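Local coordinates for serine acetyltransferase 1, putative (Entamoeba histolytica, PDB 7BW9), which catalyses transfer of an acetyl group from acetyl-CoA to the hydroxyl of L-serine, giving O-acetylserine for cysteine biosynthesis, at the interface of chains A and B. Sequence-based numbering; all coordinates share one arbitrary frame. Chains: chain A/B, Serine acetyltransferase 1, putative.

Contact 1 and contact 2 lie about 40 Å apart, measured between the centres of their C-alpha atoms, and share no residues. In both, the C-terminal part of chain A meets chain B: A:Pro272 and the start of strand 273-276 form contact 2, and helix 305-313 supplies contact 1. Their partners are distant in chain B: strand 264-267 and the residues just after it for contact 2, and B:Asn20 with the first residue of the 3-10 helix 21-23 for contact 1. The C-terminal segment thus appears to reach along its neighbour from the beta-helix to the N-terminal helical region, which would help tie the three-copy assembly together.

Contact 1: the interface of chains A and B. Residues chain A 309, 313; chain B 20-21.
The apolar centre is the end of B:Ile21 set against the carboxylate end of A:Glu313, and its detail is doubtful: the delta methyl CD1 of B:Ile21 is modelled implausibly close to the carboxylate oxygen OE2. What can be said is that the CG1 branch of B:Ile21 lies across A:Glu313, the two side chains crossing at about a right angle. On the other side of the carboxylate stands A:Val309, one helical turn earlier in helix 305-313. Its CG1 methyl faces the amide of B:Asn20 from the opposite direction, but that pair too is modelled implausibly close. The patch sets the C-terminal helix of one copy against the N-terminal region of a neighbour in the deposited three-copy assembly; the structure alone does not show whether this pairing persists in solution. Outside this centre, B:Asn20, in the loop just before the 3-10 helix 21-23, is extended with CG anti to its backbone N (chi1 -174°), which carries the amide toward the last turn of the A chain helix. Here A:Glu313 and B:Asn20 come from opposite directions, their carboxylate and amide planes turned 56° apart. The amide nitrogen ND2 of B:Asn20 donates a hydrogen bond of 3.0 Å to the carboxylate oxygen OE1 of A:Glu313, although the amide shares the uncertain placement of its contact with A:Val309. OE1 lies close to the plane of the B:Asn20 amide, but on the acceptor's side the match is poorer: ND2 meets OE1 of A:Glu313 on its syn side, 34° out of the carboxylate plane.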
loop_
_atom_site.group_PDB
_atom_site.type_symbol
_atom_site.label_atom_id
_atom_site.label_comp_id
_atom_site.label_asym_id
_atom_site.label_seq_id
_atom_site.Cartn_x
_atom_site.Cartn_y
_atom_site.Cartn_z
ATOM N N VAL A 309 -13.215 29.178 -2.457
ATOM C CA VAL A 309 -12.171 29.565 -3.454
ATOM C C VAL A 309 -11.625 30.969 -3.166
ATOM O O VAL A 309 -10.490 31.235 -3.565
ATOM C CB VAL A 309 -12.662 29.407 -4.904
ATOM C CG1 VAL A 309 -12.184 30.544 -5.786
ATOM C CG2 VAL A 309 -12.271 28.053 -5.488
ATOM N N GLU A 313 -7.230 31.797 -3.131
ATOM C CA GLU A 313 -6.990 32.854 -4.131
ATOM C C GLU A 313 -6.189 33.921 -3.389
ATOM O O GLU A 313 -5.068 34.228 -3.824
ATOM C CB GLU A 313 -8.319 33.418 -4.618
ATOM C CG GLU A 313 -8.257 33.947 -6.029
ATOM C CD GLU A 313 -9.441 33.539 -6.882
ATOM O OE1 GLU A 313 -10.500 33.231 -6.303
ATOM O OE2 GLU A 313 -9.300 33.537 -8.125
ATOM N N ASN B 20 -10.852 28.793 -11.877
ATOM C CA ASN B 20 -10.369 29.728 -10.870
ATOM C C ASN B 20 -8.839 29.771 -10.895
ATOM O O ASN B 20 -8.184 28.790 -11.256
ATOM C CB ASN B 20 -10.875 29.287 -9.499
ATOM C CG ASN B 20 -10.553 30.274 -8.421
ATOM O OD1 ASN B 20 -9.440 30.296 -7.895
ATOM N ND2 ASN B 20 -11.533 31.091 -8.065
ATOM N N ILE B 21 -8.253 30.916 -10.505
ATOM C CA ILE B 21 -6.789 31.017 -10.559
ATOM C C ILE B 21 -6.150 30.051 -9.581
ATOM O O ILE B 21 -4.990 29.649 -9.761
ATOM C CB ILE B 21 -6.246 32.442 -10.281
ATOM C CG1 ILE B 21 -7.055 33.551 -10.936
ATOM C CG2 ILE B 21 -4.767 32.563 -10.659
ATOM C CD1 ILE B 21 -8.066 34.082 -9.990
#

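Contact 2: the interface of chains A and B. Residues chain A 272-273; chain B 266-269.
A:Ser273 and B:Phe267 form an antiparallel beta bridge between chains, at the end of the left-handed beta-helix typical of the hexapeptide-repeat acyltransferases. Strand 273-276 of chain A starts here alongside strand 264-267 of chain B. Backbone hydrogen bonding comes first. A:Ser273 N donates to the carbonyl O of B:Phe267 at 2.8 Å, and B:Phe267 N donates back to A:Ser273 O at 2.9 Å, so each residue uses both its N-H and its C=O. The first bond is the more bent, 129° at the hydrogen. Such main-chain recognition depends little on side-chain identity. A side-chain hydrogen bond is added only weakly: the hydroxyl OG of A:Ser273 is 3.3 Å from B:Phe267 O, the same carbonyl that takes the backbone N-H. With chi1 at 38°, this hydroxyl is folded between its own backbone N and carbonyl carbon and points toward chain B, where it lies over the B:Phe267 ring face, 3.3 Å from CE2. Van der Waals packing follows. The same ring face carries the carbonyl carbon C of A:Ser273, 4.2 Å above the plane and shifted toward the rim. The backbone of B:Ser269 also comes close, its CA 3.2 Å from A:Ser273 OG. Just before the A-chain strand, A:Pro272 packs on B:Val266: the CG1 methyl of B:Val266, anti to its backbone N (chi1 -177°), meets the pyrrolidine ring at A:Pro272 CB, 3.6 Å away, and at CG, 3.7 Å away.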
loop_
_atom_site.group_PDB
_atom_site.type_symbol
_atom_site.label_atom_id
_atom_site.label_comp_id
_atom_site.label_asym_id
_atom_site.label_seq_id
_atom_site.Cartn_x
_atom_site.Cartn_y
_atom_site.Cartn_z
ATOM N N PRO A 272 -21.592 -0.155 18.933
ATOM C CA PRO A 272 -21.198 1.168 19.414
ATOM C C PRO A 272 -22.414 1.926 19.916
ATOM O O PRO A 272 -23.552 1.667 19.523
ATOM C CB PRO A 272 -20.590 1.842 18.178
ATOM C CG PRO A 272 -21.065 1.035 17.014
ATOM C CD PRO A 272 -21.256 -0.356 17.512
ATOM N N SER A 273 -22.156 2.873 20.801
ATOM C CA SER A 273 -23.227 3.721 21.289
ATOM C C SER A 273 -23.424 4.923 20.364
ATOM O O SER A 273 -22.611 5.221 19.479
ATOM C CB SER A 273 -22.956 4.142 22.734
ATOM O OG SER A 273 -21.581 4.390 22.952
ATOM N N VAL B 266 -21.757 8.256 16.454
ATOM C CA VAL B 266 -21.582 6.842 16.782
ATOM C C VAL B 266 -20.147 6.618 17.241
ATOM O O VAL B 266 -19.203 7.071 16.586
ATOM C CB VAL B 266 -21.914 5.935 15.579
ATOM C CG1 VAL B 266 -21.798 4.457 15.960
ATOM C CG2 VAL B 266 -23.302 6.246 15.036
ATOM N N PHE B 267 -19.979 5.909 18.356
ATOM C CA PHE B 267 -18.655 5.742 18.937
ATOM C C PHE B 267 -18.648 4.479 19.774
ATOM O O PHE B 267 -19.689 4.031 20.267
ATOM C CB PHE B 267 -18.235 6.954 19.785
ATOM C CG PHE B 267 -19.236 7.328 20.847
ATOM C CD1 PHE B 267 -20.360 8.081 20.530
ATOM C CD2 PHE B 267 -19.064 6.915 22.161
ATOM C CE1 PHE B 267 -21.294 8.421 21.502
ATOM C CE2 PHE B 267 -19.997 7.254 23.154
ATOM C CZ PHE B 267 -21.108 8.007 22.821
ATOM N N ILE B 268 -17.454 3.906 19.927
ATOM C CA ILE B 268 -17.316 2.708 20.740
ATOM C C ILE B 268 -17.771 3.019 22.156
ATOM O O ILE B 268 -17.417 4.059 22.730
ATOM C CB ILE B 268 -15.871 2.198 20.682
ATOM C CG1 ILE B 268 -15.585 1.656 19.280
ATOM C CG2 ILE B 268 -15.634 1.117 21.729
ATOM C CD1 ILE B 268 -14.125 1.337 19.052
ATOM N N SER B 269 -18.578 2.120 22.718
ATOM C CA SER B 269 -19.292 2.406 23.958
ATOM C C SER B 269 -18.345 2.816 25.081
ATOM O O SER B 269 -18.407 3.946 25.583
ATOM C CB SER B 269 -20.123 1.185 24.363
ATOM O OG SER B 269 -20.658 0.524 23.223
#